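PDB 2FTW: dihydropyrimidine amidohydrolase from Dictyostelium discoideum, which catalyses the reversible, zinc-dependent hydrolytic ring opening of dihydropyrimidines, the second step of reductive pyrimidine degradation. Local coordinates for residues 64-69 with 98-103; 389-394 with 458-463. One frame throughout, in Å; residues are numbered along the deposited sequence.

Contact 1: 64-69 with 98-103; sequences DTHTHF and IDFVIP. With ZN (zinc ion), chain B.
H66 and H68, the His-X-His pair of the amidohydrolase (beta-alpha)8-barrel, rest against F100 on the parallel strand 94-101, where both segments reach the zinc site.

The zinc ion is bound by H66 NE2 at 2.2 Å and by H68 NE2 at the same length, while D325 and the carbamate of carboxylated K158 also bind it. E270, a second-shell residue, accepts from H66 ND1 and so steadies that ring's rotation.

Aromatic packing backs the ligands. The edge of F100 points at the face of H66, planes at 52°, with F100 CE1 3.4 Å from H66 CD2. The H68 ring runs closer to parallel with F100 but is slid aside, so the two barely overlap. A phenyl ring suits this place because it packs against both imidazoles without competing for the metal.

Backbone bonds set the strand register: I98 N donates to D64 O (2.8 Å), T67 N to I98 O, and F100 N only weakly to T67 O.

D99 ties down the chain as it leaves strand 66-67. Its OD1 accepts from T67 OG1 at 2.9 Å on the anti side, tilted out of the carboxylate plane, and from F69 N at 3.0 Å through the syn lone pair. T67 OG1 stands between backbone N and carbonyl carbon (chi1 59°), which turns it to D99. W116 NE1 holds the other oxygen, OD2.

A water links the loop at H68 to strand 94-101, accepting from H68 ND1 at 2.8 Å and donating to F100 O at 2.7 Å.

Contact 2: 389-394 with 458-463; sequences PRKGRI and SGRFVP
Two irregular loops, one following helix 370-384 and the other following strand 451-452, meet where R390 reaches R460 and V462. R390 has its CG anti to the backbone N (chi1 169°) and runs extended to NE, a shape that carries its guanidinium across to the second loop. There V462 meets it tip to tip: CG1 lies over one face of the guanidinium, toward the rim, 3.5 Å from R390 NH1. A valine suits this place, since a methyl can pack on the flat, poorly hydrated face of an arginine.

R460 NH2 sits at the edge of the same group, in its plane and 3.6 Å from R390 NH2, which in turn lies over a face of the R460 guanidinium. The two planes are 69° apart. K391 NZ adds a third positive charge, 4.3 Å from R460 NH2.

The loops gather beside strand 127-132 of the TIM barrel, where its first residue, D127, forms salt bridges with both K391 NZ and R460 NH2. D399 takes K391 NZ and R390 NE, and D401 also pairs with K391. These carboxylates probably offset the repulsion among the basic groups. Backbone bonds of R460 and V462 to Y128 lay the second loop along that barrel strand. One water bridges the segments, accepting from R390 NH2 at 3.2 Å and donating to F461 O at 2.6 Å.

How the contacts relate
Contact 1 lies in the buried core of the barrel, contact 2 nearer the surface; their centres are about 16 Å apart, and they do not touch. Strands 57-64 and 127-132 connect them: K391 packs on I63, next to D64 of contact 1, while S129 shares a backbone hydrogen bond with D99 and a side-chain one with V462 O. The chemistry differs with place. In 64-69 with 98-103, parallel strand pairing and aromatic packing surround the metal ligands. In 389-394 with 458-463, long basic side chains meet without direct bonds between them, relying on outside aspartates and a water, and R393 comes close to R393 of a neighbouring subunit.

Contact 1: 64-69 with 98-103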
loop_
_atom_site.group_PDB
_atom_site.type_symbol
_atom_site.label_atom_id
_atom_site.label_comp_id
_atom_site.label_asym_id
_atom_site.label_seq_id
_atom_site.Cartn_x
_atom_site.Cartn_y
_atom_site.Cartn_z
ATOM N N ASP A 64 -29.078 8.006 12.059
ATOM C CA ASP A 64 -28.973 7.707 10.643
ATOM C C ASP A 64 -28.697 8.986 9.893
ATOM O O ASP A 64 -29.563 9.835 9.771
ATOM C CB ASP A 64 -30.267 7.091 10.136
ATOM C CG ASP A 64 -30.136 6.556 8.729
ATOM O OD1 ASP A 64 -29.457 7.192 7.892
ATOM O OD2 ASP A 64 -30.721 5.484 8.463
ATOM N N THR A 65 -27.490 9.095 9.351
ATOM C CA THR A 65 -27.019 10.338 8.739
ATOM C C THR A 65 -27.528 10.561 7.331
ATOM O O THR A 65 -27.310 11.629 6.761
ATOM C CB THR A 65 -25.473 10.363 8.714
ATOM O OG1 THR A 65 -24.976 9.136 8.155
ATOM C CG2 THR A 65 -24.942 10.524 10.119
ATOM N N HIS A 66 -28.191 9.556 6.759
ATOM C CA HIS A 66 -28.507 9.575 5.347
ATOM C C HIS A 66 -29.866 8.951 5.032
ATOM O O HIS A 66 -29.951 7.756 4.728
ATOM C CB HIS A 66 -27.405 8.857 4.561
ATOM C CG HIS A 66 -27.397 9.210 3.109
ATOM N ND1 HIS A 66 -26.236 9.311 2.377
ATOM C CD2 HIS A 66 -28.406 9.544 2.268
ATOM C CE1 HIS A 66 -26.532 9.673 1.140
ATOM N NE2 HIS A 66 -27.842 9.823 1.048
ATOM N N THR A 67 -30.908 9.788 5.074
ATOM C CA THR A 67 -32.287 9.388 4.764
ATOM C C THR A 67 -32.906 10.264 3.650
ATOM O O THR A 67 -32.518 11.430 3.441
ATOM C CB THR A 67 -33.205 9.437 6.023
ATOM O OG1 THR A 67 -33.217 10.757 6.568
ATOM C CG2 THR A 67 -32.715 8.483 7.086
ATOM N N HIS A 68 -33.857 9.666 2.932
ATOM C CA HIS A 68 -34.581 10.338 1.857
ATOM C C HIS A 68 -36.065 10.010 1.934
ATOM O O HIS A 68 -36.647 9.507 0.972
ATOM C CB HIS A 68 -34.045 9.895 0.504
ATOM C CG HIS A 68 -32.651 10.344 0.244
ATOM N ND1 HIS A 68 -32.327 11.665 0.043
ATOM C CD2 HIS A 68 -31.499 9.648 0.140
ATOM C CE1 HIS A 68 -31.027 11.766 -0.158
ATOM N NE2 HIS A 68 -30.503 10.555 -0.111
ATOM N N PHE A 69 -36.675 10.308 3.076
ATOM C CA PHE A 69 -38.095 10.035 3.265
ATOM C C PHE A 69 -38.922 10.944 2.372
ATOM O O PHE A 69 -38.676 12.158 2.322
ATOM C CB PHE A 69 -38.494 10.251 4.722
ATOM C CG PHE A 69 -37.799 9.328 5.678
ATOM C CD1 PHE A 69 -37.727 7.957 5.423
ATOM C CD2 PHE A 69 -37.214 9.822 6.832
ATOM C CE1 PHE A 69 -37.082 7.094 6.310
ATOM C CE2 PHE A 69 -36.570 8.967 7.717
ATOM C CZ PHE A 69 -36.507 7.604 7.455
ATOM N N ILE A 98 -31.104 12.190 9.847
ATOM C CA ILE A 98 -30.796 13.416 9.126
ATOM C C ILE A 98 -31.138 13.192 7.664
ATOM O O ILE A 98 -30.631 12.277 7.033
ATOM C CB ILE A 98 -29.354 13.892 9.327
ATOM C CG1 ILE A 98 -28.962 13.786 10.809
ATOM C CG2 ILE A 98 -29.214 15.344 8.853
ATOM C CD1 ILE A 98 -27.534 14.212 11.128
ATOM N N ASP A 99 -32.062 14.015 7.170
ATOM C CA ASP A 99 -32.619 13.905 5.834
ATOM C C ASP A 99 -32.041 15.024 4.984
ATOM O O ASP A 99 -31.516 16.010 5.522
ATOM C CB ASP A 99 -34.140 14.035 5.900
ATOM C CG ASP A 99 -34.846 13.326 4.760
ATOM O OD1 ASP A 99 -35.096 12.092 4.850
ATOM O OD2 ASP A 99 -35.187 14.024 3.780
ATOM N N PHE A 100 -32.130 14.851 3.663
ATOM C CA PHE A 100 -31.594 15.792 2.693
ATOM C C PHE A 100 -32.694 16.647 2.050
ATOM O O PHE A 100 -33.657 16.124 1.479
ATOM C CB PHE A 100 -30.839 15.051 1.576
ATOM C CG PHE A 100 -29.468 14.565 1.968
ATOM C CD1 PHE A 100 -29.294 13.304 2.543
ATOM C CD2 PHE A 100 -28.349 15.352 1.745
ATOM C CE1 PHE A 100 -28.019 12.838 2.896
ATOM C CE2 PHE A 100 -27.058 14.892 2.101
ATOM C CZ PHE A 100 -26.898 13.637 2.675
ATOM N N VAL A 101 -32.536 17.961 2.148
ATOM C CA VAL A 101 -33.319 18.900 1.359
ATOM C C VAL A 101 -32.721 18.916 -0.039
ATOM O O VAL A 101 -31.500 19.111 -0.201
ATOM C CB VAL A 101 -33.260 20.340 1.942
ATOM C CG1 VAL A 101 -34.106 21.307 1.103
ATOM C CG2 VAL A 101 -33.711 20.365 3.388
ATOM N N ILE A 102 -33.573 18.731 -1.048
ATOM C CA ILE A 102 -33.111 18.655 -2.437
ATOM C C ILE A 102 -33.866 19.641 -3.314
ATOM O O ILE A 102 -34.944 19.313 -3.836
ATOM C CB ILE A 102 -33.235 17.235 -3.011
ATOM C CG1 ILE A 102 -32.445 16.265 -2.117
ATOM C CG2 ILE A 102 -32.717 17.193 -4.464
ATOM C CD1 ILE A 102 -32.160 14.906 -2.738
ATOM N N PRO A 103 -33.299 20.857 -3.479
ATOM C CA PRO A 103 -33.890 21.846 -4.377
ATOM C C PRO A 103 -33.883 21.381 -5.821
ATOM O O PRO A 103 -32.965 20.675 -6.256
ATOM C CB PRO A 103 -32.977 23.073 -4.232
ATOM C CG PRO A 103 -32.146 22.830 -3.019
ATOM C CD PRO A 103 -32.063 21.347 -2.839
HETATM ZN ZN ZN B . -28.727 9.642 -0.985
HETATM O O HOH W 1 -34.157 13.815 0.189
#

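Contact 2: 389-394 with 458-463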
loop_
_atom_site.group_PDB
_atom_site.type_symbol
_atom_site.label_atom_id
_atom_site.label_comp_id
_atom_site.label_asym_id
_atom_site.label_seq_id
_atom_site.Cartn_x
_atom_site.Cartn_y
_atom_site.Cartn_z
ATOM N N PRO A 389 -22.725 16.151 23.039
ATOM C CA PRO A 389 -23.209 14.854 23.491
ATOM C C PRO A 389 -24.723 14.830 23.773
ATOM O O PRO A 389 -25.206 13.880 24.390
ATOM C CB PRO A 389 -22.417 14.659 24.778
ATOM C CG PRO A 389 -22.303 16.064 25.339
ATOM C CD PRO A 389 -22.522 17.036 24.192
ATOM N N ARG A 390 -25.461 15.856 23.339
ATOM C CA ARG A 390 -26.928 15.826 23.402
ATOM C C ARG A 390 -27.466 14.537 22.788
ATOM O O ARG A 390 -28.351 13.899 23.353
ATOM C CB ARG A 390 -27.536 17.031 22.670
ATOM C CG ARG A 390 -29.038 16.950 22.453
ATOM C CD ARG A 390 -29.613 18.271 21.958
ATOM N NE ARG A 390 -31.064 18.201 21.807
ATOM C CZ ARG A 390 -31.833 19.175 21.306
ATOM N NH1 ARG A 390 -31.302 20.325 20.890
ATOM N NH2 ARG A 390 -33.147 18.998 21.228
ATOM N N LYS A 391 -26.931 14.187 21.616
ATOM C CA LYS A 391 -27.196 12.889 20.967
ATOM C C LYS A 391 -25.929 12.023 21.005
ATOM O O LYS A 391 -24.810 12.537 21.165
ATOM C CB LYS A 391 -27.669 13.093 19.529
ATOM C CG LYS A 391 -28.966 13.956 19.376
ATOM C CD LYS A 391 -30.177 13.359 20.092
ATOM C CE LYS A 391 -31.452 14.177 19.803
ATOM N NZ LYS A 391 -32.519 14.012 20.847
ATOM N N GLY A 392 -26.111 10.710 20.901
ATOM C CA GLY A 392 -24.984 9.772 20.864
ATOM C C GLY A 392 -24.203 9.559 22.153
ATOM O O GLY A 392 -23.063 9.093 22.120
ATOM N N ARG A 393 -24.799 9.869 23.300
ATOM C CA ARG A 393 -24.154 9.561 24.573
ATOM C C ARG A 393 -25.143 9.406 25.720
ATOM O O ARG A 393 -26.070 10.191 25.862
ATOM C CB ARG A 393 -23.115 10.630 24.933
ATOM C CG ARG A 393 -22.275 10.233 26.142
ATOM C CD ARG A 393 -20.966 10.955 26.198
ATOM N NE ARG A 393 -20.083 10.442 27.251
ATOM C CZ ARG A 393 -19.241 9.416 27.137
ATOM N NH1 ARG A 393 -19.135 8.715 26.016
ATOM N NH2 ARG A 393 -18.497 9.077 28.176
ATOM N N ILE A 394 -24.926 8.369 26.522
ATOM C CA ILE A 394 -25.614 8.195 27.783
ATOM C C ILE A 394 -24.738 8.795 28.896
ATOM O O ILE A 394 -23.791 8.161 29.389
ATOM C CB ILE A 394 -25.963 6.691 28.072
ATOM C CG1 ILE A 394 -26.719 6.082 26.880
ATOM C CG2 ILE A 394 -26.809 6.578 29.350
ATOM C CD1 ILE A 394 -27.168 4.653 27.075
ATOM N N SER A 458 -44.310 14.077 17.322
ATOM C CA SER A 458 -43.631 14.194 18.619
ATOM C C SER A 458 -42.233 14.736 18.476
ATOM O O SER A 458 -41.758 15.494 19.321
ATOM C CB SER A 458 -43.471 12.826 19.259
ATOM O OG SER A 458 -44.680 12.396 19.830
ATOM N N GLY A 459 -41.556 14.271 17.430
ATOM C CA GLY A 459 -40.164 14.584 17.210
ATOM C C GLY A 459 -39.961 16.053 16.953
ATOM O O GLY A 459 -40.857 16.732 16.454
ATOM N N ARG A 460 -38.773 16.530 17.292
ATOM C CA ARG A 460 -38.411 17.921 17.107
ATOM C C ARG A 460 -37.243 18.051 16.130
ATOM O O ARG A 460 -36.420 17.137 15.980
ATOM C CB ARG A 460 -38.021 18.545 18.447
ATOM C CG ARG A 460 -38.982 18.252 19.613
ATOM C CD ARG A 460 -38.299 18.531 20.955
ATOM N NE ARG A 460 -37.251 17.552 21.265
ATOM C CZ ARG A 460 -36.434 17.617 22.317
ATOM N NH1 ARG A 460 -36.526 18.618 23.187
ATOM N NH2 ARG A 460 -35.516 16.675 22.505
ATOM N N PHE A 461 -37.186 19.195 15.458
ATOM C CA PHE A 461 -36.027 19.562 14.659
ATOM C C PHE A 461 -34.925 19.964 15.637
ATOM O O PHE A 461 -35.184 20.691 16.600
ATOM C CB PHE A 461 -36.363 20.719 13.713
ATOM C CG PHE A 461 -35.179 21.271 12.970
ATOM C CD1 PHE A 461 -34.757 20.692 11.783
ATOM C CD2 PHE A 461 -34.498 22.386 13.451
ATOM C CE1 PHE A 461 -33.670 21.205 11.085
ATOM C CE2 PHE A 461 -33.407 22.905 12.767
ATOM C CZ PHE A 461 -32.996 22.322 11.585
ATOM N N VAL A 462 -33.713 19.479 15.381
ATOM C CA VAL A 462 -32.552 19.796 16.192
ATOM C C VAL A 462 -31.536 20.597 15.344
ATOM O O VAL A 462 -31.005 20.090 14.356
ATOM C CB VAL A 462 -31.908 18.514 16.762
ATOM C CG1 VAL A 462 -30.829 18.853 17.752
ATOM C CG2 VAL A 462 -32.955 17.657 17.443
ATOM N N PRO A 463 -31.294 21.868 15.715
ATOM C CA PRO A 463 -30.322 22.685 14.993
ATOM C C PRO A 463 -28.889 22.221 15.232
ATOM O O PRO A 463 -28.593 21.625 16.267
ATOM C CB PRO A 463 -30.544 24.089 15.565
ATOM C CG PRO A 463 -31.146 23.866 16.898
ATOM C CD PRO A 463 -31.940 22.616 16.806
HETATM O O HOH W 2 -34.312 21.000 19.083
#